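Local atomic coordinates of NAD-dependent aldehyde dehydrogenase (Burkholderia multivorans, PDB entry 5UJU), a protein that probably oxidises aldehydes to carboxylic acids with NAD+ as the electron acceptor. Residues A[205-213]-A[285-296]; A[100-111]-A[229-237]. All blocks are in the same frame, centred on the assembly; numbering follows the deposited sequence. Where two conformers were deposited one is given.

Contact 1 (A[205-213]-A[285-296]); sequences RGTGLVLGC and ALRPEIKLIDFT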
ATOM      1  N   ARG A 205       7.347  10.105   3.525  1.00 24.35           N
ATOM      2  CA  ARG A 205       6.836   9.697   4.831  1.00 24.01           C
ATOM      3  C   ARG A 205       7.751  10.158   5.966  1.00 25.50           C
ATOM      4  O   ARG A 205       7.276  10.594   7.019  1.00 27.08           O
ATOM      5  CB  ARG A 205       6.654   8.179   4.861  1.00 24.14           C
ATOM      6  CG  ARG A 205       5.494   7.722   4.001  1.00 23.88           C
ATOM      7  CD  ARG A 205       4.169   8.109   4.629  1.00 31.40           C
ATOM      8  NE  ARG A 205       3.082   7.351   4.022  1.00 38.49           N
ATOM      9  CZ  ARG A 205       1.891   7.160   4.577  1.00 42.59           C
ATOM     10  NH1 ARG A 205       1.620   7.684   5.771  1.00 39.77           N
ATOM     11  NH2 ARG A 205       0.982   6.424   3.937  1.00 41.51           N
ATOM     12  N   GLY A 206       9.063  10.045   5.789  1.00 23.65           N
ATOM     13  CA  GLY A 206       9.967  10.379   6.868  1.00 25.37           C
ATOM     14  C   GLY A 206      11.234   9.557   6.830  1.00 28.66           C
ATOM     15  O   GLY A 206      11.937   9.539   5.815  1.00 28.99           O
ATOM     16  N   THR A 207      11.546   8.878   7.928  1.00 27.87           N
ATOM     17  CA  THR A 207      12.731   8.039   7.990  1.00 28.22           C
ATOM     18  C   THR A 207      12.343   6.579   7.803  1.00 28.87           C
ATOM     19  O   THR A 207      11.489   6.054   8.528  1.00 25.29           O
ATOM     20  CB  THR A 207      13.469   8.242   9.310  1.00 27.62           C
ATOM     21  OG1 THR A 207      13.941   9.593   9.371  1.00 26.83           O
ATOM     22  CG2 THR A 207      14.663   7.299   9.417  1.00 25.18           C
ATOM     23  N   GLY A 208      12.989   5.926   6.850  1.00 30.50           N
ATOM     24  CA  GLY A 208      12.803   4.507   6.621  1.00 23.86           C
ATOM     25  C   GLY A 208      13.918   3.721   7.284  1.00 29.05           C
ATOM     26  O   GLY A 208      15.013   4.243   7.519  1.00 30.10           O
ATOM     27  N   LEU A 209      13.608   2.469   7.626  1.00 22.14           N
ATOM     28  CA  LEU A 209      14.547   1.548   8.246  1.00 21.53           C
ATOM     29  C   LEU A 209      14.728   0.349   7.317  1.00 26.50           C
ATOM     30  O   LEU A 209      13.741  -0.223   6.838  1.00 29.05           O
ATOM     31  CB  LEU A 209      14.037   1.121   9.632  1.00 22.74           C
ATOM     32  CG  LEU A 209      14.761  -0.012  10.364  1.00 27.66           C
ATOM     33  CD1 LEU A 209      16.179   0.423  10.728  1.00 29.06           C
ATOM     34  CD2 LEU A 209      13.984  -0.513  11.623  1.00 24.93           C
ATOM     35  N   VAL A 210      15.981  -0.002   7.029  1.00 28.40           N
ATOM     36  CA  VAL A 210      16.304  -1.174   6.215  1.00 29.04           C
ATOM     37  C   VAL A 210      16.983  -2.189   7.123  1.00 30.16           C
ATOM     38  O   VAL A 210      18.061  -1.921   7.667  1.00 25.74           O
ATOM     39  CB  VAL A 210      17.181  -0.825   5.002  1.00 28.82           C
ATOM     40  CG1 VAL A 210      17.591  -2.099   4.262  1.00 30.69           C
ATOM     41  CG2 VAL A 210      16.419   0.087   4.047  1.00 29.68           C
ATOM     42  N   LEU A 211      16.337  -3.343   7.301  1.00 22.65           N
ATOM     43  CA  LEU A 211      16.815  -4.404   8.185  1.00 25.65           C
ATOM     44  C   LEU A 211      17.405  -5.502   7.317  1.00 30.20           C
ATOM     45  O   LEU A 211      16.677  -6.186   6.582  1.00 30.50           O
ATOM     46  CB  LEU A 211      15.690  -4.943   9.069  1.00 30.23           C
ATOM     47  CG  LEU A 211      15.093  -3.932  10.051  1.00 31.62           C
ATOM     48  CD1 LEU A 211      13.909  -4.508  10.814  1.00 30.45           C
ATOM     49  CD2 LEU A 211      16.189  -3.514  11.033  1.00 31.35           C
ATOM     50  N   GLY A 212      18.724  -5.667   7.409  1.00 26.72           N
ATOM     51  CA  GLY A 212      19.443  -6.435   6.421  1.00 30.11           C
ATOM     52  C   GLY A 212      19.407  -7.925   6.686  1.00 30.18           C
ATOM     53  O   GLY A 212      19.075  -8.384   7.788  1.00 28.56           O
ATOM     54  N   CYS A 213      19.764  -8.661   5.632  1.00 33.27           N
ATOM     55  CA  CYS A 213      19.745 -10.119   5.549  1.00 36.98           C
ATOM     56  C   CYS A 213      21.176 -10.665   5.485  1.00 35.67           C
ATOM     57  O   CYS A 213      22.084 -10.010   4.960  1.00 37.54           O
ATOM     58  CB  CYS A 213      18.938 -10.541   4.311  1.00 49.60           C
ATOM     59  SG  CYS A 213      19.340 -12.132   3.577  1.00 64.27           S
ATOM     60  N   ALA A 285      12.483  -0.236  15.789  1.00 31.68           N
ATOM     61  CA  ALA A 285      11.349  -0.417  14.893  1.00 21.32           C
ATOM     62  C   ALA A 285      10.084   0.242  15.416  1.00 28.45           C
ATOM     63  O   ALA A 285       9.200   0.572  14.614  1.00 29.59           O
ATOM     64  CB  ALA A 285      11.092  -1.908  14.659  1.00 25.39           C
ATOM     65  N   LEU A 286       9.976   0.454  16.732  1.00 25.67           N
ATOM     66  CA  LEU A 286       8.796   1.070  17.321  1.00 27.38           C
ATOM     67  C   LEU A 286       8.914   2.593  17.474  1.00 32.46           C
ATOM     68  O   LEU A 286       7.956   3.226  17.931  1.00 29.22           O
ATOM     69  CB  LEU A 286       8.515   0.446  18.699  1.00 29.20           C
ATOM     70  CG  LEU A 286       8.200  -1.061  18.735  1.00 30.53           C
ATOM     71  CD1 LEU A 286       7.668  -1.498  20.086  1.00 29.20           C
ATOM     72  CD2 LEU A 286       7.203  -1.413  17.653  1.00 25.93           C
ATOM     73  N   ARG A 287      10.040   3.210  17.099  1.00 26.85           N
ATOM     74  CA  ARG A 287      10.165   4.665  17.288  1.00 33.05           C
ATOM     75  C   ARG A 287       9.171   5.408  16.401  1.00 31.14           C
ATOM     76  O   ARG A 287       8.979   5.038  15.238  1.00 26.49           O
ATOM     77  CB  ARG A 287      11.582   5.158  16.977  1.00 26.19           C
ATOM     78  CG  ARG A 287      12.617   4.780  18.015  1.00 33.21           C
ATOM     79  CD  ARG A 287      12.444   5.656  19.251  1.00 39.37           C
ATOM     80  NE  ARG A 287      12.755   7.067  18.966  1.00 38.48           N
ATOM     81  CZ  ARG A 287      13.949   7.630  19.170  1.00 44.41           C
ATOM     82  NH1 ARG A 287      14.949   6.903  19.654  1.00 42.83           N
ATOM     83  NH2 ARG A 287      14.150   8.919  18.889  1.00 42.33           N
ATOM     84  N   PRO A 288       8.530   6.459  16.912  1.00 28.57           N
ATOM     85  CA  PRO A 288       7.557   7.187  16.084  1.00 25.15           C
ATOM     86  C   PRO A 288       8.169   7.794  14.845  1.00 24.15           C
ATOM     87  O   PRO A 288       7.444   8.013  13.864  1.00 25.32           O
ATOM     88  CB  PRO A 288       6.999   8.262  17.032  1.00 32.58           C
ATOM     89  CG  PRO A 288       7.890   8.267  18.225  1.00 36.11           C
ATOM     90  CD  PRO A 288       8.498   6.888  18.315  1.00 33.19           C
ATOM     91  N   GLU A 289       9.483   8.054  14.846  1.00 23.45           N
ATOM     92  CA  GLU A 289      10.139   8.629  13.674  1.00 23.82           C
ATOM     93  C   GLU A 289      10.313   7.627  12.546  1.00 28.34           C
ATOM     94  O   GLU A 289      10.483   8.031  11.392  1.00 26.26           O
ATOM     95  CB  GLU A 289      11.520   9.187  14.051  1.00 30.25           C
ATOM     96  CG  GLU A 289      11.519  10.315  15.103  1.00 32.18           C
ATOM     97  CD  GLU A 289      11.663   9.806  16.541  1.00 36.90           C
ATOM     98  OE1 GLU A 289      11.425   8.605  16.812  1.00 34.72           O
ATOM     99  OE2 GLU A 289      12.050  10.608  17.406  1.00 36.70           O
ATOM    100  N   ILE A 290      10.267   6.331  12.838  1.00 26.70           N
ATOM    101  CA  ILE A 290      10.457   5.320  11.805  1.00 20.17           C
ATOM    102  C   ILE A 290       9.102   5.104  11.130  1.00 24.10           C
ATOM    103  O   ILE A 290       8.161   4.596  11.746  1.00 24.60           O
ATOM    104  CB  ILE A 290      11.017   4.024  12.401  1.00 29.12           C
ATOM    105  CG1 ILE A 290      12.377   4.308  13.047  1.00 23.62           C
ATOM    106  CG2 ILE A 290      11.119   2.909  11.333  1.00 25.73           C
ATOM    107  CD1 ILE A 290      13.427   4.785  12.045  1.00 22.04           C
ATOM    108  N   LYS A 291       8.988   5.528   9.872  1.00 22.19           N
ATOM    109  CA  LYS A 291       7.721   5.489   9.154  1.00 24.32           C
ATOM    110  C   LYS A 291       7.645   4.377   8.125  1.00 29.87           C
ATOM    111  O   LYS A 291       6.540   4.048   7.674  1.00 28.18           O
ATOM    112  CB  LYS A 291       7.469   6.825   8.434  1.00 23.12           C
ATOM    113  CG  LYS A 291       7.404   8.021   9.367  1.00 27.84           C
ATOM    114  CD  LYS A 291       6.238   7.868  10.303  1.00 34.53           C
ATOM    115  CE  LYS A 291       5.983   9.166  11.036  1.00 44.48           C
ATOM    116  NZ  LYS A 291       4.984   8.952  12.108  1.00 56.93           N
ATOM    117  N   LEU A 292       8.783   3.827   7.725  1.00 25.18           N
ATOM    118  CA  LEU A 292       8.855   2.747   6.752  1.00 28.22           C
ATOM    119  C   LEU A 292       9.847   1.718   7.279  1.00 30.06           C
ATOM    120  O   LEU A 292      10.872   2.087   7.859  1.00 25.51           O
ATOM    121  CB  LEU A 292       9.301   3.260   5.372  1.00 22.10           C
ATOM    122  CG  LEU A 292       8.587   4.478   4.755  1.00 33.38           C
ATOM    123  CD1 LEU A 292       9.204   4.938   3.465  1.00 28.74           C
ATOM    124  CD2 LEU A 292       7.144   4.148   4.497  1.00 49.37           C
ATOM    125  N   ILE A 293       9.541   0.435   7.098  1.00 22.63           N
ATOM    126  CA  ILE A 293      10.466  -0.640   7.466  1.00 22.23           C
ATOM    127  C   ILE A 293      10.483  -1.658   6.338  1.00 25.46           C
ATOM    128  O   ILE A 293       9.419  -2.136   5.926  1.00 24.33           O
ATOM    129  CB  ILE A 293      10.065  -1.330   8.787  1.00 23.75           C
ATOM    130  CG1 ILE A 293      10.006  -0.329   9.947  1.00 24.40           C
ATOM    131  CG2 ILE A 293      11.017  -2.526   9.093  1.00 20.99           C
ATOM    132  CD1 ILE A 293       9.492  -0.938  11.260  1.00 26.65           C
ATOM    133  N   ASP A 294      11.678  -1.992   5.842  1.00 25.20           N
ATOM    134  CA  ASP A 294      11.870  -3.079   4.881  1.00 30.17           C
ATOM    135  C   ASP A 294      12.726  -4.158   5.530  1.00 31.41           C
ATOM    136  O   ASP A 294      13.864  -3.894   5.932  1.00 26.76           O
ATOM    137  CB  ASP A 294      12.524  -2.581   3.582  1.00 25.22           C
ATOM    138  CG  ASP A 294      11.567  -1.754   2.721  1.00 26.43           C
ATOM    139  OD1 ASP A 294      10.918  -2.305   1.801  1.00 25.65           O
ATOM    140  OD2 ASP A 294      11.423  -0.550   2.986  1.00 28.27           O
ATOM    141  N   PHE A 295      12.181  -5.374   5.623  1.00 23.39           N
ATOM    142  CA  PHE A 295      12.795  -6.442   6.399  1.00 22.75           C
ATOM    143  C   PHE A 295      12.914  -7.717   5.578  1.00 30.60           C
ATOM    144  O   PHE A 295      11.962  -8.116   4.895  1.00 32.94           O
ATOM    145  CB  PHE A 295      11.978  -6.710   7.666  1.00 23.92           C
ATOM    146  CG  PHE A 295      12.308  -8.019   8.355  1.00 29.36           C
ATOM    147  CD1 PHE A 295      11.641  -9.191   8.018  1.00 32.64           C
ATOM    148  CD2 PHE A 295      13.263  -8.068   9.359  1.00 31.53           C
ATOM    149  CE1 PHE A 295      11.929 -10.390   8.667  1.00 32.10           C
ATOM    150  CE2 PHE A 295      13.557  -9.260  10.014  1.00 33.40           C
ATOM    151  CZ  PHE A 295      12.887 -10.424   9.669  1.00 27.78           C
ATOM    152  N   THR A 296      14.072  -8.377   5.693  1.00 32.36           N
ATOM    153  CA  THR A 296      14.276  -9.732   5.185  1.00 36.89           C
ATOM    154  C   THR A 296      14.778 -10.617   6.317  1.00 30.76           C
ATOM    155  O   THR A 296      15.777 -10.286   6.962  1.00 34.02           O
ATOM    156  CB  THR A 296      15.293  -9.763   4.033  1.00 42.31           C
ATOM    157  OG1 THR A 296      14.861  -8.907   2.976  1.00 50.50           O
ATOM    158  CG2 THR A 296      15.428 -11.181   3.492  1.00 44.76           C
TER
HETATM  159  O   HOH W   1      10.397  10.611  10.481  1.00 30.47           O
HETATM  160  O   HOH W   2      16.639  -6.729   3.791  0.51 24.83           O
HETATM  161  O   HOH W   3      17.789 -11.090   8.990  1.00 55.88           O
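The carbonyl O of Leu292 receives the amide N of Leu209 at 2.8 Å, and the CA of Gly208 adds a CA-H...O contact to the same oxygen. Further along, Leu209 O accepts the amide of Asp294 and Leu211 N donates to Asp294 O, so the two parallel strands are stitched by a regular ladder. At its start the ladder slips by one residue: Thr207 pairs with Ile290 but Gly208 with Leu292, and Lys291 is the additional residue of a beta bulge. The bulge stays bonded, for Lys291 N reaches Thr207 O at 2.9 Å, while a water links Thr207 N to Glu289 O. The bent chain of Lys291 lays CG 3.5 Å from Arg205 O before NZ turns back to Pro288 O. Arg205 itself crosses Leu292 at about a right angle, its CG 4.0 Å from Leu292 CD2, and its guanidinium goes on to Asn552 and to Gly535 of the second subunit.

The two faces of the sheet differ in chemistry. On the face with Leu209, Leu211, Ile293 and Phe295 the packing is apolar. Leu211 CD1 is 3.9 Å from Ile293 CG2 and equally close to Phe295 CD2; the chi1 of Phe295, 165°, places the CD2 edge of its ring beside that methyl. Helix 299-308 covers this side. The other face, carrying Val210, Leu292 and Asp294, borders helix 217-230, and the buried Asp294 carboxylate is met by a salt bridge from Arg553. Past the ladder, Cys213 CB packs 3.7 Å from Thr296 CG2. Neighbouring parallel strands with helices packed on both faces are consistent with the Rossmann-type domain that binds NAD in aldehyde dehydrogenases, and that probably does so here.

Contact 2 (A[100-111]-A[229-237]); sequences LIAAAAAAQRTW and LATGNTVIV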
ATOM      1  N   LEU A 100      21.179   8.446  15.319  1.00 24.25           N
ATOM      2  CA  LEU A 100      20.964   8.357  13.879  1.00 28.84           C
ATOM      3  C   LEU A 100      19.575   8.848  13.504  1.00 26.85           C
ATOM      4  O   LEU A 100      19.390   9.444  12.441  1.00 26.55           O
ATOM      5  CB  LEU A 100      21.186   6.926  13.385  1.00 25.13           C
ATOM      6  CG  LEU A 100      22.595   6.355  13.527  1.00 24.37           C
ATOM      7  CD1 LEU A 100      22.646   4.972  12.851  1.00 22.40           C
ATOM      8  CD2 LEU A 100      23.650   7.275  12.916  1.00 23.12           C
ATOM      9  N   ILE A 101      18.580   8.603  14.355  1.00 28.69           N
ATOM     10  CA  ILE A 101      17.261   9.176  14.104  1.00 24.84           C
ATOM     11  C   ILE A 101      17.332  10.706  14.101  1.00 21.54           C
ATOM     12  O   ILE A 101      16.722  11.366  13.245  1.00 21.81           O
ATOM     13  CB  ILE A 101      16.247   8.661  15.137  1.00 23.80           C
ATOM     14  CG1 ILE A 101      15.853   7.212  14.821  1.00 26.85           C
ATOM     15  CG2 ILE A 101      15.024   9.580  15.195  1.00 26.99           C
ATOM     16  CD1 ILE A 101      14.983   6.590  15.879  1.00 24.20           C
ATOM     17  N   ALA A 102      18.073  11.295  15.045  1.00 23.85           N
ATOM     18  CA  ALA A 102      18.200  12.765  15.045  1.00 28.44           C
ATOM     19  C   ALA A 102      18.926  13.252  13.795  1.00 28.95           C
ATOM     20  O   ALA A 102      18.532  14.258  13.187  1.00 29.00           O
ATOM     21  CB  ALA A 102      18.920  13.258  16.303  1.00 23.73           C
ATOM     22  N   ALA A 103      19.988  12.552  13.390  1.00 24.16           N
ATOM     23  CA  ALA A 103      20.738  12.992  12.213  1.00 26.89           C
ATOM     24  C   ALA A 103      19.896  12.884  10.940  1.00 26.80           C
ATOM     25  O   ALA A 103      19.950  13.767  10.072  1.00 28.15           O
ATOM     26  CB  ALA A 103      22.039  12.202  12.091  1.00 28.89           C
ATOM     27  N   ALA A 104      19.102  11.819  10.813  1.00 26.16           N
ATOM     28  CA  ALA A 104      18.198  11.717   9.674  1.00 24.17           C
ATOM     29  C   ALA A 104      17.184  12.852   9.699  1.00 27.42           C
ATOM     30  O   ALA A 104      16.906  13.478   8.667  1.00 27.71           O
ATOM     31  CB  ALA A 104      17.492  10.352   9.682  1.00 23.17           C
ATOM     32  N   ALA A 105      16.629  13.138  10.882  1.00 26.33           N
ATOM     33  CA  ALA A 105      15.654  14.212  10.998  1.00 25.43           C
ATOM     34  C   ALA A 105      16.256  15.545  10.581  1.00 30.31           C
ATOM     35  O   ALA A 105      15.598  16.340   9.902  1.00 27.12           O
ATOM     36  CB  ALA A 105      15.115  14.295  12.427  1.00 29.55           C
ATOM     37  N   ALA A 106      17.508  15.809  10.966  1.00 28.18           N
ATOM     38  CA  ALA A 106      18.119  17.073  10.554  1.00 30.78           C
ATOM     39  C   ALA A 106      18.357  17.103   9.047  1.00 29.37           C
ATOM     40  O   ALA A 106      18.326  18.175   8.437  1.00 29.99           O
ATOM     41  CB  ALA A 106      19.422  17.317  11.327  1.00 29.68           C
ATOM     42  N   ALA A 107      18.559  15.937   8.422  1.00 26.30           N
ATOM     43  CA  ALA A 107      18.804  15.868   6.985  1.00 28.52           C
ATOM     44  C   ALA A 107      17.529  15.910   6.146  1.00 30.14           C
ATOM     45  O   ALA A 107      17.622  16.153   4.939  1.00 28.19           O
ATOM     46  CB  ALA A 107      19.590  14.585   6.656  1.00 25.24           C
ATOM     47  N   GLN A 108      16.355  15.728   6.764  1.00 30.32           N
ATOM     48  CA  GLN A 108      15.121  15.511   6.007  0.52 29.77           C
ATOM     49  C   GLN A 108      14.727  16.734   5.187  1.00 28.87           C
ATOM     50  O   GLN A 108      14.341  16.610   4.016  1.00 27.45           O
ATOM     51  CB  GLN A 108      13.984  15.129   6.959  0.52 33.97           C
ATOM     52  CG  GLN A 108      13.726  13.635   7.034  0.52 36.14           C
ATOM     53  CD  GLN A 108      12.902  13.212   8.250  0.52 37.93           C
ATOM     54  OE1 GLN A 108      12.227  14.024   8.885  0.52 36.22           O
ATOM     55  NE2 GLN A 108      12.960  11.927   8.572  0.52 32.36           N
ATOM     56  N   ARG A 109      14.806  17.926   5.776  1.00 26.02           N
ATOM     57  CA  ARG A 109      14.181  19.105   5.168  1.00 31.38           C
ATOM     58  C   ARG A 109      14.711  19.400   3.766  1.00 26.94           C
ATOM     59  O   ARG A 109      13.942  19.421   2.799  1.00 29.06           O
ATOM     60  CB  ARG A 109      14.361  20.338   6.068  1.00 28.49           C
ATOM     61  CG  ARG A 109      13.645  21.580   5.533  1.00 40.75           C
ATOM     62  CD  ARG A 109      13.554  22.688   6.588  1.00 44.87           C
ATOM     63  NE  ARG A 109      13.149  23.970   6.016  1.00 68.32           N
ATOM     64  CZ  ARG A 109      11.892  24.403   5.962  1.00 80.77           C
ATOM     65  NH1 ARG A 109      10.908  23.641   6.427  1.00 85.60           N
ATOM     66  NH2 ARG A 109      11.616  25.591   5.433  1.00 76.56           N
ATOM     67  N   THR A 110      16.016  19.660   3.632  1.00 30.73           N
ATOM     68  CA  THR A 110      16.512  20.070   2.316  1.00 28.82           C
ATOM     69  C   THR A 110      16.432  18.920   1.312  1.00 29.71           C
ATOM     70  O   THR A 110      16.256  19.149   0.110  1.00 27.71           O
ATOM     71  CB  THR A 110      17.942  20.643   2.422  1.00 25.69           C
ATOM     72  OG1 THR A 110      18.868  19.641   2.843  1.00 43.08           O
ATOM     73  CG2 THR A 110      17.970  21.772   3.441  1.00 28.60           C
ATOM     74  N   TRP A 111      16.529  17.680   1.782  1.00 29.48           N
ATOM     75  CA  TRP A 111      16.323  16.543   0.895  1.00 29.23           C
ATOM     76  C   TRP A 111      14.896  16.536   0.363  1.00 28.92           C
ATOM     77  O   TRP A 111      14.676  16.496  -0.852  1.00 28.53           O
ATOM     78  CB  TRP A 111      16.661  15.257   1.654  1.00 28.45           C
ATOM     79  CG  TRP A 111      16.489  13.919   0.936  1.00 26.81           C
ATOM     80  CD1 TRP A 111      15.770  12.848   1.388  1.00 29.06           C
ATOM     81  CD2 TRP A 111      17.097  13.496  -0.298  1.00 26.12           C
ATOM     82  NE1 TRP A 111      15.870  11.799   0.508  1.00 28.16           N
ATOM     83  CE2 TRP A 111      16.680  12.166  -0.533  1.00 25.67           C
ATOM     84  CE3 TRP A 111      17.937  14.112  -1.234  1.00 29.19           C
ATOM     85  CZ2 TRP A 111      17.070  11.446  -1.663  1.00 26.66           C
ATOM     86  CZ3 TRP A 111      18.331  13.384  -2.360  1.00 26.63           C
ATOM     87  CH2 TRP A 111      17.909  12.066  -2.552  1.00 26.03           C
ATOM     88  N   LEU A 229      14.746   6.065  -0.881  1.00 22.32           N
ATOM     89  CA  LEU A 229      15.464   7.252  -1.348  1.00 27.75           C
ATOM     90  C   LEU A 229      14.756   7.910  -2.522  1.00 25.96           C
ATOM     91  O   LEU A 229      14.617   9.135  -2.559  1.00 28.51           O
ATOM     92  CB  LEU A 229      16.897   6.882  -1.743  1.00 25.92           C
ATOM     93  CG  LEU A 229      17.900   6.668  -0.620  1.00 30.17           C
ATOM     94  CD1 LEU A 229      19.228   6.188  -1.224  1.00 29.15           C
ATOM     95  CD2 LEU A 229      18.078   7.979   0.177  1.00 25.34           C
ATOM     96  N   ALA A 230      14.289   7.104  -3.482  1.00 22.85           N
ATOM     97  CA  ALA A 230      13.621   7.614  -4.673  1.00 26.23           C
ATOM     98  C   ALA A 230      12.300   8.303  -4.354  1.00 23.17           C
ATOM     99  O   ALA A 230      11.746   8.990  -5.216  1.00 23.42           O
ATOM    100  CB  ALA A 230      13.379   6.476  -5.678  1.00 26.31           C
ATOM    101  N   THR A 231      11.742   8.085  -3.166  1.00 22.78           N
ATOM    102  CA  THR A 231      10.538   8.803  -2.775  1.00 23.23           C
ATOM    103  C   THR A 231      10.837   9.849  -1.701  1.00 25.03           C
ATOM    104  O   THR A 231       9.924  10.291  -0.997  1.00 24.69           O
ATOM    105  CB  THR A 231       9.453   7.822  -2.313  1.00 22.85           C
ATOM    106  OG1 THR A 231       9.982   6.979  -1.283  1.00 25.05           O
ATOM    107  CG2 THR A 231       8.985   6.944  -3.505  1.00 23.60           C
ATOM    108  N   GLY A 232      12.107  10.231  -1.550  1.00 23.59           N
ATOM    109  CA  GLY A 232      12.458  11.379  -0.727  1.00 22.84           C
ATOM    110  C   GLY A 232      12.621  11.103   0.746  1.00 28.10           C
ATOM    111  O   GLY A 232      12.773  12.047   1.525  1.00 24.44           O
ATOM    112  N   ASN A 233      12.598   9.847   1.160  1.00 22.24           N
ATOM    113  CA  ASN A 233      12.754   9.539   2.565  1.00 21.44           C
ATOM    114  C   ASN A 233      14.229   9.523   2.937  1.00 18.55           C
ATOM    115  O   ASN A 233      15.101   9.366   2.085  1.00 25.14           O
ATOM    116  CB  ASN A 233      12.114   8.174   2.872  1.00 22.54           C
ATOM    117  CG  ASN A 233      10.636   8.172   2.604  1.00 23.91           C
ATOM    118  OD1 ASN A 233       9.865   8.623   3.432  1.00 27.08           O
ATOM    119  ND2 ASN A 233      10.231   7.705   1.420  1.00 24.60           N
ATOM    120  N   THR A 234      14.500   9.669   4.231  1.00 18.11           N
ATOM    121  CA  THR A 234      15.818   9.359   4.765  1.00 21.89           C
ATOM    122  C   THR A 234      15.821   7.894   5.211  1.00 27.07           C
ATOM    123  O   THR A 234      14.766   7.303   5.443  1.00 25.50           O
ATOM    124  CB  THR A 234      16.170  10.281   5.936  1.00 25.89           C
ATOM    125  OG1 THR A 234      15.111  10.251   6.899  1.00 25.29           O
ATOM    126  CG2 THR A 234      16.390  11.744   5.460  1.00 26.27           C
ATOM    127  N   VAL A 235      17.015   7.300   5.313  1.00 24.55           N
ATOM    128  CA  VAL A 235      17.139   5.856   5.524  1.00 28.44           C
ATOM    129  C   VAL A 235      18.197   5.559   6.581  1.00 31.68           C
ATOM    130  O   VAL A 235      19.320   6.062   6.499  1.00 24.63           O
ATOM    131  CB  VAL A 235      17.497   5.124   4.215  1.00 25.55           C
ATOM    132  CG1 VAL A 235      17.423   3.627   4.409  1.00 19.54           C
ATOM    133  CG2 VAL A 235      16.578   5.561   3.085  1.00 19.34           C
ATOM    134  N   ILE A 236      17.859   4.696   7.534  1.00 21.04           N
ATOM    135  CA  ILE A 236      18.830   4.076   8.435  1.00 18.60           C
ATOM    136  C   ILE A 236      18.981   2.630   7.982  1.00 25.91           C
ATOM    137  O   ILE A 236      17.986   1.888   7.914  1.00 21.38           O
ATOM    138  CB  ILE A 236      18.390   4.150   9.908  1.00 21.40           C
ATOM    139  CG1 ILE A 236      18.268   5.615  10.384  1.00 23.91           C
ATOM    140  CG2 ILE A 236      19.349   3.371  10.794  1.00 20.99           C
ATOM    141  CD1 ILE A 236      17.561   5.771  11.724  1.00 23.01           C
ATOM    142  N   VAL A 237      20.199   2.248   7.610  1.00 21.36           N
ATOM    143  CA  VAL A 237      20.482   0.896   7.131  1.00 25.77           C
ATOM    144  C   VAL A 237      21.072   0.104   8.287  1.00 28.30           C
ATOM    145  O   VAL A 237      22.147   0.447   8.798  1.00 27.56           O
ATOM    146  CB  VAL A 237      21.433   0.909   5.926  1.00 24.04           C
ATOM    147  CG1 VAL A 237      21.718  -0.510   5.457  1.00 27.04           C
ATOM    148  CG2 VAL A 237      20.852   1.750   4.790  1.00 21.17           C
TER
HETATM  149  O   HOH W   4      12.866  13.773   3.664  0.52 30.58           O
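Trp111, on helix 97-132, reaches the Schellman motif that closes helix 217-230, where Gly232, with positive phi, is the C-prime residue and the chain turns into strand 234-238 of the Rossmann-type sheet. The outer helix runs nearly antiparallel to that strand, their short axes inclined at 155° and 8.5 Å apart at closest approach.

Apolar packing occupies both ends of the interface. At one, Ile236 extends CD1 against the start of segment 100-111, 3.8 Å from Ile101 CG1, with Leu100 CB slightly farther off. At the other, the indole crosses Leu229 at about a right angle, Trp111 CZ2 lying 4.1 Å from Leu229 CD2. Between them the small Ala104 lets the helix pack closely on the Thr234 side chain, its CB 3.7 Å from Thr234 OG1.

Two hydrogen bonds from side chains join the segments directly. A chi1 of 179° carries the indole of Trp111 away from its own helix to the turn, and NE1 donates to Asn233 O at 3.0 Å. That bond is bent, 140° at the hydrogen, and the donor stands above the carbonyl plane instead of on a lone pair. Trp119 and Phe263 also meet the indole. Gln108 NE2 points a straighter bond at Thr234 OG1, but Gln108 was modelled in two conformers, so this bond is less certain. The same hydroxyl pairs with Thr207 OG1 of the neighbouring strand.

One water completes the polar contacts by bridging two backbone carbonyls, donating to Gln108 O at 3.2 Å and to Gly232 O at 2.8 Å.

In the fold
Both contacts are buried and share one mixed sheet, in whose parallel part both lie, yet they illustrate different ways of building it. Contact 1 is internal to the sheet, joining strands 191-211 and 290-296 through backbone bonds, whereas contact 2 lies farther from the chain's centre and sets helix 97-132 against the neighbouring strand 234-238, relying on side chains and a water. Strand 191-211 runs between the two partner strands. The junction is direct: Gly208 N lies 2.7 Å from Thr234 O, a probable backbone hydrogen bond, and Asn233 OD1 accepts from Gly206 N. Helix 217-230, which follows strand 191-211 in the chain, borders contact 1 and supplies the turn of contact 2.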